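Local atomic coordinates of delta (PDB entry 3ZH9), a protein that serves as the delta subunit of the bacterial clamp loader and probably opens the beta sliding clamp so that it can be loaded onto primed DNA. Residues 152-157 / 180-185; 171-176 / 211-216; 193-198 / 204-209; 217-222 / 239-244. All coordinates share one frame; numbering follows the deposited sequence.

Interaction 1 of 4, residues 152-157 / 180-185; sequences TDFTVN and GHLSSI. With SO4 (sulfate ion), chain B.
Phe154 and Thr155 on helix 148-160 pack against Leu182 and Ile185 at the start of helix 182-195. This part is buried and mostly apolar. Leu182 CD2 makes an off-centre CH-pi contact with the Phe154 ring, 4.3 Å from its centroid and 30° off the ring normal. Ile185 CG2 comes to the edge of the same ring, 4.1 Å from Phe154 CE2. Phe154 CG lies opposite the backbone N (chi1 165°), which sends the ring toward both partners. Ile185 CG2 lies 3.4 Å from Thr155 OG1, whose hydroxyl bonds the Thr151 carbonyl. Leu27 of helix 25-39 touches both Phe154 and Leu182, so that helix covers the joint between helices 148-160 and 182-195, which follow the five-stranded parallel sheet of the P-loop NTPase-like part. The other side of the helix start is looser, partly exposed and polar. It holds a sulfate, probably from the crystallisation liquor. His181, the N-cap residue, donates its ND1 N-H to sulfate O2 at 2.9 Å, at the ring edge, nearly straight (165°). Ser183 N donates to sulfate O1 at 3.1 Å. His181 NE2 bonds Glu216 OE1. A leucine here is likely to leave Glu216 OE1 and the sulfate without this imidazole partner.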
loop_
_atom_site.group_PDB
_atom_site.type_symbol
_atom_site.label_atom_id
_atom_site.label_comp_id
_atom_site.label_asym_id
_atom_site.label_seq_id
_atom_site.Cartn_x
_atom_site.Cartn_y
_atom_site.Cartn_z
ATOM N N THR A 152 -8.739 7.130 7.742
ATOM C CA THR A 152 -9.775 8.152 7.624
ATOM C C THR A 152 -9.212 9.585 7.568
ATOM O O THR A 152 -9.586 10.372 6.702
ATOM C CB THR A 152 -10.807 8.030 8.758
ATOM O OG1 THR A 152 -11.436 6.751 8.670
ATOM C CG2 THR A 152 -11.877 9.110 8.632
ATOM N N ASP A 153 -8.316 9.929 8.481
ATOM C CA ASP A 153 -7.693 11.261 8.441
ATOM C C ASP A 153 -6.933 11.479 7.134
ATOM O O ASP A 153 -7.000 12.544 6.528
ATOM C CB ASP A 153 -6.752 11.488 9.639
ATOM C CG ASP A 153 -7.477 11.461 10.969
ATOM O OD1 ASP A 153 -8.728 11.467 10.974
ATOM O OD2 ASP A 153 -6.791 11.440 12.017
ATOM N N PHE A 154 -6.192 10.472 6.698
ATOM C CA PHE A 154 -5.513 10.572 5.418
ATOM C C PHE A 154 -6.483 10.924 4.285
ATOM O O PHE A 154 -6.190 11.774 3.451
ATOM C CB PHE A 154 -4.794 9.272 5.101
ATOM C CG PHE A 154 -4.368 9.157 3.673
ATOM C CD1 PHE A 154 -3.135 9.623 3.270
ATOM C CD2 PHE A 154 -5.204 8.566 2.731
ATOM C CE1 PHE A 154 -2.737 9.517 1.947
ATOM C CE2 PHE A 154 -4.815 8.453 1.413
ATOM C CZ PHE A 154 -3.574 8.932 1.020
ATOM N N THR A 155 -7.630 10.248 4.261
ATOM C CA THR A 155 -8.672 10.483 3.252
ATOM C C THR A 155 -9.229 11.908 3.331
ATOM O O THR A 155 -9.398 12.583 2.320
ATOM C CB THR A 155 -9.829 9.484 3.429
ATOM O OG1 THR A 155 -9.307 8.150 3.428
ATOM C CG2 THR A 155 -10.864 9.610 2.303
ATOM N N VAL A 156 -9.502 12.364 4.548
ATOM C CA VAL A 156 -9.996 13.713 4.747
ATOM C C VAL A 156 -8.996 14.755 4.254
ATOM O O VAL A 156 -9.365 15.720 3.571
ATOM C CB VAL A 156 -10.358 13.951 6.227
ATOM C CG1 VAL A 156 -10.542 15.456 6.520
ATOM C CG2 VAL A 156 -11.622 13.165 6.584
ATOM N N ASN A 157 -7.726 14.554 4.588
ATOM C CA ASN A 157 -6.695 15.493 4.184
ATOM C C ASN A 157 -6.445 15.409 2.696
ATOM O O ASN A 157 -6.078 16.389 2.076
ATOM C CB ASN A 157 -5.396 15.240 4.944
ATOM C CG ASN A 157 -5.474 15.694 6.380
ATOM O OD1 ASN A 157 -6.066 16.733 6.680
ATOM N ND2 ASN A 157 -4.882 14.912 7.284
ATOM N N GLY A 180 -9.634 -0.182 2.682
ATOM C CA GLY A 180 -8.475 0.490 3.243
ATOM C C GLY A 180 -7.261 0.726 2.346
ATOM O O GLY A 180 -6.326 1.395 2.765
ATOM N N HIS A 181 -7.248 0.195 1.127
ATOM C CA HIS A 181 -6.100 0.422 0.228
ATOM C C HIS A 181 -5.909 1.907 -0.105
ATOM O O HIS A 181 -6.835 2.553 -0.621
ATOM C CB HIS A 181 -6.282 -0.359 -1.069
ATOM C CG HIS A 181 -6.260 -1.840 -0.884
ATOM N ND1 HIS A 181 -5.088 -2.561 -0.801
ATOM C CD2 HIS A 181 -7.267 -2.737 -0.753
ATOM C CE1 HIS A 181 -5.374 -3.842 -0.632
ATOM N NE2 HIS A 181 -6.689 -3.976 -0.603
ATOM N N LEU A 182 -4.723 2.447 0.178
ATOM C CA LEU A 182 -4.482 3.877 -0.034
ATOM C C LEU A 182 -4.535 4.229 -1.509
ATOM O O LEU A 182 -5.052 5.275 -1.877
ATOM C CB LEU A 182 -3.155 4.349 0.585
ATOM C CG LEU A 182 -3.068 4.305 2.122
ATOM C CD1 LEU A 182 -1.862 5.104 2.670
ATOM C CD2 LEU A 182 -4.366 4.781 2.770
ATOM N N SER A 183 -4.013 3.344 -2.349
ATOM C CA SER A 183 -4.038 3.561 -3.792
ATOM C C SER A 183 -5.481 3.677 -4.316
ATOM O O SER A 183 -5.766 4.462 -5.221
ATOM C CB SER A 183 -3.308 2.420 -4.507
ATOM O OG SER A 183 -4.039 1.208 -4.399
ATOM N N SER A 184 -6.380 2.894 -3.731
ATOM C CA SER A 184 -7.792 2.922 -4.089
ATOM C C SER A 184 -8.467 4.172 -3.546
ATOM O O SER A 184 -9.282 4.793 -4.229
ATOM C CB SER A 184 -8.503 1.673 -3.571
ATOM O OG SER A 184 -7.868 0.511 -4.063
ATOM N N ILE A 185 -8.126 4.550 -2.321
ATOM C CA ILE A 185 -8.658 5.781 -1.759
ATOM C C ILE A 185 -8.230 6.986 -2.607
ATOM O O ILE A 185 -9.028 7.873 -2.873
ATOM C CB ILE A 185 -8.204 5.983 -0.301
ATOM C CG1 ILE A 185 -8.835 4.934 0.611
ATOM C CG2 ILE A 185 -8.587 7.367 0.191
ATOM C CD1 ILE A 185 -8.031 4.676 1.876
HETATM S S SO4 B . -2.061 -0.261 -1.723
HETATM O O1 SO4 B . -2.057 1.129 -1.265
HETATM O O2 SO4 B . -2.597 -1.109 -0.655
HETATM O O3 SO4 B . -0.687 -0.654 -2.048
HETATM O O4 SO4 B . -2.898 -0.430 -2.910
#

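Interaction 2 of 4, residues 171-176 / 211-216; sequences AEHLVL and VARSLE. With SO4 (sulfate ion), chain H; SO4 (sulfate ion), chain M.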
loop_
_atom_site.group_PDB
_atom_site.type_symbol
_atom_site.label_atom_id
_atom_site.label_comp_id
_atom_site.label_asym_id
_atom_site.label_seq_id
_atom_site.Cartn_x
_atom_site.Cartn_y
_atom_site.Cartn_z
ATOM N N ALA A 171 -15.964 9.779 4.499
ATOM C CA ALA A 171 -14.599 9.278 4.421
ATOM C C ALA A 171 -14.463 7.862 4.981
ATOM O O ALA A 171 -13.785 7.013 4.404
ATOM C CB ALA A 171 -13.646 10.231 5.169
ATOM N N GLU A 172 -15.093 7.620 6.122
ATOM C CA GLU A 172 -15.069 6.306 6.731
ATOM C C GLU A 172 -15.732 5.291 5.817
ATOM O O GLU A 172 -15.294 4.152 5.712
ATOM C CB GLU A 172 -15.784 6.332 8.086
ATOM C CG GLU A 172 -14.935 6.958 9.190
ATOM C CD GLU A 172 -15.697 7.156 10.488
ATOM O OE1 GLU A 172 -16.945 7.215 10.440
ATOM O OE2 GLU A 172 -15.041 7.254 11.554
ATOM N N HIS A 173 -16.808 5.704 5.170
ATOM C CA HIS A 173 -17.505 4.792 4.276
ATOM C C HIS A 173 -16.656 4.460 3.049
ATOM O O HIS A 173 -16.611 3.317 2.595
ATOM C CB HIS A 173 -18.843 5.362 3.840
ATOM C CG HIS A 173 -19.740 4.333 3.230
ATOM N ND1 HIS A 173 -20.164 4.395 1.922
ATOM C CD2 HIS A 173 -20.251 3.189 3.742
ATOM C CE1 HIS A 173 -20.923 3.341 1.657
ATOM N NE2 HIS A 173 -20.992 2.598 2.746
ATOM N N LEU A 174 -15.964 5.463 2.532
ATOM C CA LEU A 174 -15.079 5.272 1.394
ATOM C C LEU A 174 -13.995 4.257 1.743
ATOM O O LEU A 174 -13.736 3.315 0.998
ATOM C CB LEU A 174 -14.445 6.612 0.981
ATOM C CG LEU A 174 -13.360 6.441 -0.097
ATOM C CD1 LEU A 174 -13.922 5.667 -1.274
ATOM C CD2 LEU A 174 -12.858 7.785 -0.553
ATOM N N VAL A 175 -13.365 4.465 2.889
ATOM C CA VAL A 175 -12.323 3.566 3.369
ATOM C C VAL A 175 -12.833 2.126 3.529
ATOM O O VAL A 175 -12.149 1.170 3.185
ATOM C CB VAL A 175 -11.730 4.102 4.695
ATOM C CG1 VAL A 175 -10.870 3.031 5.419
ATOM C CG2 VAL A 175 -10.939 5.363 4.426
ATOM N N LEU A 176 -14.045 1.975 4.039
ATOM C CA LEU A 176 -14.680 0.661 4.127
ATOM C C LEU A 176 -14.836 -0.001 2.746
ATOM O O LEU A 176 -14.556 -1.191 2.575
ATOM C CB LEU A 176 -16.068 0.802 4.768
ATOM C CG LEU A 176 -16.974 -0.439 4.736
ATOM C CD1 LEU A 176 -16.586 -1.399 5.841
ATOM C CD2 LEU A 176 -18.439 -0.056 4.878
ATOM N N VAL A 211 -18.921 5.053 -5.863
ATOM C CA VAL A 211 -17.806 4.159 -5.522
ATOM C C VAL A 211 -18.291 2.745 -5.285
ATOM O O VAL A 211 -19.073 2.500 -4.357
ATOM C CB VAL A 211 -17.053 4.623 -4.261
ATOM C CG1 VAL A 211 -15.936 3.636 -3.889
ATOM C CG2 VAL A 211 -16.482 6.020 -4.434
ATOM N N ALA A 212 -17.845 1.814 -6.131
ATOM C CA ALA A 212 -18.289 0.426 -6.019
ATOM C C ALA A 212 -17.527 -0.317 -4.917
ATOM O O ALA A 212 -16.304 -0.207 -4.803
ATOM C CB ALA A 212 -18.130 -0.306 -7.352
ATOM N N ARG A 213 -18.256 -1.084 -4.117
ATOM C CA ARG A 213 -17.634 -1.948 -3.118
ATOM C C ARG A 213 -16.683 -2.895 -3.828
ATOM O O ARG A 213 -17.069 -3.572 -4.777
ATOM C CB ARG A 213 -18.711 -2.718 -2.374
ATOM C CG ARG A 213 -18.251 -3.327 -1.068
ATOM C CD ARG A 213 -19.430 -3.960 -0.323
ATOM N NE ARG A 213 -20.347 -2.931 0.162
ATOM C CZ ARG A 213 -20.450 -2.545 1.434
ATOM N NH1 ARG A 213 -19.704 -3.113 2.379
ATOM N NH2 ARG A 213 -21.311 -1.594 1.764
ATOM N N SER A 214 -15.427 -2.923 -3.396
ATOM C CA SER A 214 -14.429 -3.764 -4.056
ATOM C C SER A 214 -14.759 -5.267 -3.929
ATOM O O SER A 214 -15.446 -5.696 -2.992
ATOM C CB SER A 214 -13.022 -3.482 -3.512
ATOM O OG SER A 214 -12.848 -4.075 -2.238
ATOM N N LEU A 215 -14.291 -6.047 -4.895
ATOM C CA LEU A 215 -14.434 -7.504 -4.862
ATOM C C LEU A 215 -13.848 -8.079 -3.573
ATOM O O LEU A 215 -14.449 -8.943 -2.927
ATOM C CB LEU A 215 -13.729 -8.117 -6.073
ATOM C CG LEU A 215 -13.782 -9.632 -6.295
ATOM C CD1 LEU A 215 -15.215 -10.132 -6.302
ATOM C CD2 LEU A 215 -13.099 -9.972 -7.611
ATOM N N GLU A 216 -12.676 -7.576 -3.192
ATOM C CA GLU A 216 -11.989 -8.052 -2.001
ATOM C C GLU A 216 -12.778 -7.693 -0.746
ATOM O O GLU A 216 -12.807 -8.451 0.226
ATOM C CB GLU A 216 -10.575 -7.463 -1.925
ATOM C CG GLU A 216 -9.809 -7.879 -0.677
ATOM C CD GLU A 216 -8.425 -7.244 -0.583
ATOM O OE1 GLU A 216 -8.340 -6.042 -0.233
ATOM O OE2 GLU A 216 -7.426 -7.952 -0.850
HETATM S S SO4 H . -21.854 -1.189 -5.054
HETATM O O1 SO4 H . -22.618 0.059 -5.193
HETATM O O2 SO4 H . -20.887 -1.016 -3.975
HETATM O O3 SO4 H . -21.134 -1.502 -6.290
HETATM O O4 SO4 H . -22.787 -2.271 -4.729
HETATM S S SO4 M . -23.379 1.184 -0.186
HETATM O O1 SO4 M . -22.236 2.078 -0.451
HETATM O O2 SO4 M . -23.021 0.205 0.842
HETATM O O3 SO4 M . -23.763 0.464 -1.403
HETATM O O4 SO4 M . -24.529 1.973 0.260
#
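Leu174 CD1 meets Val211 CG1 at 3.9 Å, the two side chains crossing at about a right angle. The contact sets helix 168-177 against the linker between helices 204-210 and 215-227, where the chain leads into the all-helical C-terminal part of delta. Further out, Leu176 CD2 lies 4.1 Å from Arg213 NH1, oblique to the guanidinium. The arginine bends at chi3 (-69°), which brings its guanidinium alongside Leu176 and near the His173 ring. Arg213 NH2 donates to O2 of a sulfate at 2.6 Å, at the guanidinium edge, in a bent bond (140°). The next shell positions these groups. Leu174 also touches Glu188 and Ile189 of helix 182-195, and Val211 touches Glu188. His173 rests on Leu204, Val207 and Lys208 of helix 204-210. With a glycine in place of His173, a gap would probably open beside these three residues. Ser214 is the N-cap of helix 215-227, and its OG bonds the backbone N of Gln217. A backbone hydrogen bond also joins Ser214 to Leu177. A second sulfate, like the first probably from the crystallisation liquor, takes the backbone N-H of Arg213: N to sulfate O2 is 2.6 Å, nearly straight at 167°.

Interaction 3 of 4, residues 193-198 / 204-209; sequences CTFIGD and LDDVKM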
loop_
_atom_site.group_PDB
_atom_site.type_symbol
_atom_site.label_atom_id
_atom_site.label_comp_id
_atom_site.label_asym_id
_atom_site.label_seq_id
_atom_site.Cartn_x
_atom_site.Cartn_y
_atom_site.Cartn_z
ATOM N N CYS A 193 -13.703 14.076 -6.559
ATOM C CA CYS A 193 -13.475 15.512 -6.684
ATOM C C CYS A 193 -13.937 16.019 -8.038
ATOM O O CYS A 193 -14.532 17.076 -8.115
ATOM C CB CYS A 193 -12.003 15.870 -6.441
ATOM S SG CYS A 193 -11.485 15.630 -4.728
ATOM N N THR A 194 -13.676 15.247 -9.094
ATOM C CA THR A 194 -14.145 15.569 -10.443
ATOM C C THR A 194 -15.660 15.486 -10.515
ATOM O O THR A 194 -16.324 16.405 -10.997
ATOM C CB THR A 194 -13.542 14.614 -11.493
ATOM O OG1 THR A 194 -12.117 14.750 -11.494
ATOM C CG2 THR A 194 -14.082 14.927 -12.905
ATOM N N PHE A 195 -16.202 14.390 -9.999
ATOM C CA PHE A 195 -17.644 14.112 -10.034
ATOM C C PHE A 195 -18.508 15.243 -9.485
ATOM O O PHE A 195 -19.518 15.588 -10.083
ATOM C CB PHE A 195 -17.961 12.821 -9.268
ATOM C CG PHE A 195 -19.423 12.433 -9.317
ATOM C CD1 PHE A 195 -19.991 11.988 -10.494
ATOM C CD2 PHE A 195 -20.223 12.518 -8.192
ATOM C CE1 PHE A 195 -21.322 11.634 -10.546
ATOM C CE2 PHE A 195 -21.565 12.165 -8.247
ATOM C CZ PHE A 195 -22.106 11.729 -9.417
ATOM N N ILE A 196 -18.124 15.815 -8.343
ATOM C CA ILE A 196 -19.001 16.773 -7.680
ATOM C C ILE A 196 -18.948 18.161 -8.334
ATOM O O ILE A 196 -19.660 19.071 -7.926
ATOM C CB ILE A 196 -18.747 16.861 -6.153
ATOM C CG1 ILE A 196 -17.362 17.436 -5.843
ATOM C CG2 ILE A 196 -18.896 15.468 -5.498
ATOM C CD1 ILE A 196 -17.130 17.597 -4.351
ATOM N N GLY A 197 -18.102 18.309 -9.348
ATOM C CA GLY A 197 -18.070 19.525 -10.148
ATOM C C GLY A 197 -17.754 20.772 -9.339
ATOM O O GLY A 197 -16.701 20.861 -8.705
ATOM N N ASP A 198 -18.680 21.729 -9.359
ATOM C CA ASP A 198 -18.504 23.015 -8.695
ATOM C C ASP A 198 -18.639 22.892 -7.193
ATOM O O ASP A 198 -18.165 23.747 -6.447
ATOM C CB ASP A 198 -19.550 24.016 -9.189
ATOM C CG ASP A 198 -19.180 24.640 -10.520
ATOM O OD1 ASP A 198 -17.970 24.863 -10.748
ATOM O OD2 ASP A 198 -20.100 24.911 -11.332
ATOM N N LEU A 204 -21.697 11.731 1.696
ATOM C CA LEU A 204 -21.818 10.288 1.838
ATOM C C LEU A 204 -22.598 9.740 0.646
ATOM O O LEU A 204 -22.271 8.692 0.112
ATOM C CB LEU A 204 -22.545 9.928 3.134
ATOM C CG LEU A 204 -22.785 8.427 3.355
ATOM C CD1 LEU A 204 -21.455 7.706 3.524
ATOM C CD2 LEU A 204 -23.688 8.165 4.553
ATOM N N ASP A 205 -23.635 10.454 0.231
ATOM C CA ASP A 205 -24.385 10.057 -0.958
ATOM C C ASP A 205 -23.506 9.984 -2.218
ATOM O O ASP A 205 -23.658 9.067 -3.017
ATOM C CB ASP A 205 -25.569 11.000 -1.200
ATOM C CG ASP A 205 -26.768 10.700 -0.303
ATOM O OD1 ASP A 205 -26.904 9.560 0.202
ATOM O OD2 ASP A 205 -27.596 11.614 -0.123
ATOM N N ASP A 206 -22.622 10.968 -2.423
ATOM C CA ASP A 206 -21.665 10.919 -3.543
ATOM C C ASP A 206 -20.811 9.636 -3.497
ATOM O O ASP A 206 -20.594 8.952 -4.514
ATOM C CB ASP A 206 -20.741 12.137 -3.529
ATOM C CG ASP A 206 -21.461 13.427 -3.884
ATOM O OD1 ASP A 206 -22.203 13.446 -4.885
ATOM O OD2 ASP A 206 -21.282 14.419 -3.156
ATOM N N VAL A 207 -20.317 9.318 -2.307
ATOM C CA VAL A 207 -19.493 8.125 -2.136
ATOM C C VAL A 207 -20.269 6.877 -2.522
ATOM O O VAL A 207 -19.794 6.066 -3.327
ATOM C CB VAL A 207 -18.964 7.983 -0.702
ATOM C CG1 VAL A 207 -18.281 6.634 -0.522
ATOM C CG2 VAL A 207 -18.001 9.158 -0.378
ATOM N N LYS A 208 -21.462 6.727 -1.952
ATOM C CA LYS A 208 -22.281 5.542 -2.199
ATOM C C LYS A 208 -22.703 5.416 -3.644
ATOM O O LYS A 208 -22.799 4.310 -4.152
ATOM C CB LYS A 208 -23.539 5.551 -1.330
ATOM C CG LYS A 208 -23.271 5.435 0.177
ATOM C CD LYS A 208 -24.604 5.464 0.943
ATOM C CE LYS A 208 -24.470 4.842 2.330
ATOM N NZ LYS A 208 -25.678 5.062 3.198
ATOM N N MET A 209 -22.994 6.529 -4.317
ATOM C CA MET A 209 -23.484 6.380 -5.683
ATOM C C MET A 209 -22.332 6.091 -6.638
ATOM O O MET A 209 -22.473 5.309 -7.574
ATOM C CB MET A 209 -24.327 7.574 -6.144
ATOM C CG MET A 209 -23.571 8.851 -6.414
ATOM S SD MET A 209 -24.699 10.191 -6.965
ATOM C CE MET A 209 -25.593 10.504 -5.448
#
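The carboxylate of Asp206 is held by two polar partners, one on each oxygen, while it covers Ile196 and meets the edge of Phe195. Its OD2 forms a salt bridge with Arg199 NH2, in the turn between the two segments. Its OD1 hydrogen-bonds a glycerol, probably from the crystallisation liquor. Ile196 CG2 lies 3.5 Å from Asp206 OD2 and 3.7 Å from Asp206 CG, the side chains roughly perpendicular. Asp206 OD1 sits near the plane of the Phe195 ring, 3.7 Å from CE2, where the C-H edge carries slight positive charge. Ring and carboxylate planes are 78° apart. The contact brings together the two helices flanking the short strand 201-202: helix 182-195 ends, Gly197 follows with positive phi, strand 201-202 pairs in parallel with strand 165-166, and helix 204-210 begins. Thr203 OG1 accepts from the backbone N of Asp206 at the start of that helix. On the more exposed side, Met209 SD makes a Met-aromatic contact with Phe195. The sulfur is 5.0 Å from the ring centroid and 73° off the normal, an oblique approach, and it touches CZ and CE2, both at 3.9 Å. Met209 CG lies between the backbone N and the carbonyl carbon (chi1 72°) and chi2 is extended, which places SD beside the ring. On the inner side, Ile196 also touches Ile202 and Lys164, and Asp206 touches Leu192.

Interaction 4 of 4, residues 217-222 / 239-244; sequences QNIFEL and YDLLKQ
Leu241 reaches from helix 231-243 to Asn218 and Ile219 on helix 215-227, one methyl to each. The apolar part of the contact is methyl to methyl. Leu241 CD1 meets Ile219 CD1 at 3.8 Å, the two side chains set crosswise. Leu241 CG lies opposite the carbonyl carbon (chi1 -66°) and chi2 is extended (180°), which carries both methyls toward the other helix. The contact of Leu241 with Asn218 is looser. Leu241 CD2 lies 4.1 Å from Asn218 CB and 4.1 Å from Asn218 ND2, as the two side chains run antiparallel alongside each other. Both segments belong to the C-terminal domain of delta, which is built of helices alone, and this contact pairs helices 215-227 and 231-243. Helix 248-269 packs on the same pair: Ile251 touches Leu241, while Leu254 and Ile255 touch Ile219. Leu222, one turn along from Asn218, rests on Ser234 and Ile237 and continues the apolar seam along helix 231-243. The backbone bonds stay within each helix. Leu222 N donates to Asn218 O at 2.7 Å and Lys243 N to Tyr239 O at 2.8 Å, at the last turn of helix 231-243, before Gln244 leaves it.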
loop_
_atom_site.group_PDB
_atom_site.type_symbol
_atom_site.label_atom_id
_atom_site.label_comp_id
_atom_site.label_asym_id
_atom_site.label_seq_id
_atom_site.Cartn_x
_atom_site.Cartn_y
_atom_site.Cartn_z
ATOM N N GLN A 217 -13.423 -6.535 -0.755
ATOM C CA GLN A 217 -14.265 -6.169 0.378
ATOM C C GLN A 217 -15.515 -7.051 0.402
ATOM O O GLN A 217 -15.972 -7.489 1.475
ATOM C CB GLN A 217 -14.639 -4.687 0.317
ATOM C CG GLN A 217 -15.879 -4.342 1.127
ATOM C CD GLN A 217 -15.623 -4.378 2.610
ATOM O OE1 GLN A 217 -14.479 -4.306 3.040
ATOM N NE2 GLN A 217 -16.682 -4.491 3.400
ATOM N N ASN A 218 -16.065 -7.323 -0.781
ATOM C CA ASN A 218 -17.217 -8.220 -0.881
ATOM C C ASN A 218 -16.896 -9.607 -0.320
ATOM O O ASN A 218 -17.678 -10.164 0.457
ATOM C CB ASN A 218 -17.727 -8.309 -2.320
ATOM C CG ASN A 218 -18.737 -7.211 -2.649
ATOM O OD1 ASN A 218 -19.637 -6.924 -1.858
ATOM N ND2 ASN A 218 -18.575 -6.580 -3.797
ATOM N N ILE A 219 -15.736 -10.146 -0.697
ATOM C CA ILE A 219 -15.268 -11.432 -0.156
ATOM C C ILE A 219 -15.190 -11.379 1.367
ATOM O O ILE A 219 -15.689 -12.272 2.056
ATOM C CB ILE A 219 -13.876 -11.830 -0.714
ATOM C CG1 ILE A 219 -13.926 -12.023 -2.231
ATOM C CG2 ILE A 219 -13.331 -13.076 0.001
ATOM C CD1 ILE A 219 -15.185 -12.689 -2.725
ATOM N N PHE A 220 -14.570 -10.329 1.901
ATOM C CA PHE A 220 -14.511 -10.173 3.351
ATOM C C PHE A 220 -15.909 -10.267 3.961
ATOM O O PHE A 220 -16.145 -11.006 4.923
ATOM C CB PHE A 220 -13.856 -8.837 3.748
ATOM C CG PHE A 220 -13.859 -8.588 5.235
ATOM C CD1 PHE A 220 -12.957 -9.243 6.063
ATOM C CD2 PHE A 220 -14.773 -7.720 5.806
ATOM C CE1 PHE A 220 -12.964 -9.029 7.435
ATOM C CE2 PHE A 220 -14.785 -7.505 7.170
ATOM C CZ PHE A 220 -13.879 -8.166 7.988
ATOM N N GLU A 221 -16.836 -9.513 3.393
ATOM C CA GLU A 221 -18.193 -9.427 3.939
ATOM C C GLU A 221 -18.925 -10.745 3.800
ATOM O O GLU A 221 -19.678 -11.156 4.694
ATOM C CB GLU A 221 -18.992 -8.319 3.244
ATOM C CG GLU A 221 -18.641 -6.911 3.710
ATOM C CD GLU A 221 -18.874 -6.705 5.204
ATOM O OE1 GLU A 221 -19.584 -7.529 5.827
ATOM O OE2 GLU A 221 -18.340 -5.715 5.755
ATOM N N LEU A 222 -18.714 -11.407 2.670
ATOM C CA LEU A 222 -19.330 -12.702 2.454
ATOM C C LEU A 222 -18.931 -13.635 3.588
ATOM O O LEU A 222 -19.736 -14.427 4.060
ATOM C CB LEU A 222 -18.864 -13.283 1.126
ATOM C CG LEU A 222 -19.224 -14.744 0.868
ATOM C CD1 LEU A 222 -20.728 -14.932 0.939
ATOM C CD2 LEU A 222 -18.678 -15.162 -0.495
ATOM N N TYR A 239 -24.499 -14.127 -4.952
ATOM C CA TYR A 239 -25.239 -13.986 -6.194
ATOM C C TYR A 239 -24.791 -12.746 -6.967
ATOM O O TYR A 239 -24.514 -12.824 -8.165
ATOM C CB TYR A 239 -26.743 -13.918 -5.923
ATOM C CG TYR A 239 -27.582 -13.856 -7.180
ATOM C CD1 TYR A 239 -27.545 -14.889 -8.114
ATOM C CD2 TYR A 239 -28.414 -12.770 -7.435
ATOM C CE1 TYR A 239 -28.324 -14.845 -9.273
ATOM C CE2 TYR A 239 -29.191 -12.718 -8.591
ATOM C CZ TYR A 239 -29.141 -13.764 -9.501
ATOM O OH TYR A 239 -29.903 -13.718 -10.645
ATOM N N ASP A 240 -24.716 -11.612 -6.272
ATOM C CA ASP A 240 -24.304 -10.352 -6.891
ATOM C C ASP A 240 -22.956 -10.487 -7.589
ATOM O O ASP A 240 -22.766 -9.961 -8.680
ATOM C CB ASP A 240 -24.247 -9.213 -5.865
ATOM C CG ASP A 240 -25.622 -8.737 -5.443
ATOM O OD1 ASP A 240 -26.571 -8.872 -6.249
ATOM O OD2 ASP A 240 -25.754 -8.226 -4.309
ATOM N N LEU A 241 -22.018 -11.181 -6.955
ATOM C CA LEU A 241 -20.728 -11.439 -7.595
ATOM C C LEU A 241 -20.897 -12.125 -8.952
ATOM O O LEU A 241 -20.411 -11.632 -9.973
ATOM C CB LEU A 241 -19.826 -12.259 -6.674
ATOM C CG LEU A 241 -19.446 -11.448 -5.433
ATOM C CD1 LEU A 241 -18.548 -12.235 -4.496
ATOM C CD2 LEU A 241 -18.794 -10.127 -5.857
ATOM N N LEU A 242 -21.595 -13.259 -8.957
ATOM C CA LEU A 242 -21.869 -13.991 -10.189
ATOM C C LEU A 242 -22.583 -13.094 -11.185
ATOM O O LEU A 242 -22.284 -13.120 -12.378
ATOM C CB LEU A 242 -22.739 -15.217 -9.901
ATOM C CG LEU A 242 -22.147 -16.199 -8.892
ATOM C CD1 LEU A 242 -23.219 -17.134 -8.364
ATOM C CD2 LEU A 242 -21.021 -16.970 -9.521
ATOM N N LYS A 243 -23.522 -12.300 -10.678
ATOM C CA LYS A 243 -24.404 -11.488 -11.514
ATOM C C LYS A 243 -23.648 -10.371 -12.231
ATOM O O LYS A 243 -24.049 -9.945 -13.319
ATOM C CB LYS A 243 -25.563 -10.922 -10.683
ATOM C CG LYS A 243 -26.864 -10.770 -11.448
ATOM C CD LYS A 243 -27.932 -10.106 -10.594
ATOM N N GLN A 244 -22.559 -9.896 -11.627
ATOM C CA GLN A 244 -21.672 -8.945 -12.300
ATOM C C GLN A 244 -20.511 -9.698 -12.946
ATOM O O GLN A 244 -19.423 -9.163 -13.146
ATOM C CB GLN A 244 -21.199 -7.823 -11.356
ATOM C CG GLN A 244 -20.413 -8.277 -10.142
ATOM C CD GLN A 244 -20.392 -7.229 -9.038
ATOM O OE1 GLN A 244 -21.373 -6.511 -8.826
ATOM N NE2 GLN A 244 -19.271 -7.140 -8.329
#

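How the interactions relate
The four contacts span the region from the helices after the five-stranded sheet to the C-terminal domain. Interactions 1 and 2 have centres 10 Å apart and alternate along the chain; they touch where Gly180 N meets Val175 O. Interaction 3 is nested inside the loop closed by interaction 2, 14 Å away between centres, and His173 packs on its helix 204-210. Interactions 1 and 3 both use helix 182-195. Interactions 2 and 4 have centres 13 Å apart. Interaction 4 comes later along helix 215-227, which both share, and Leu215 touches Leu241. Interaction 2 therefore touches all three others and joins the middle helices of delta to its C-terminal helical domain.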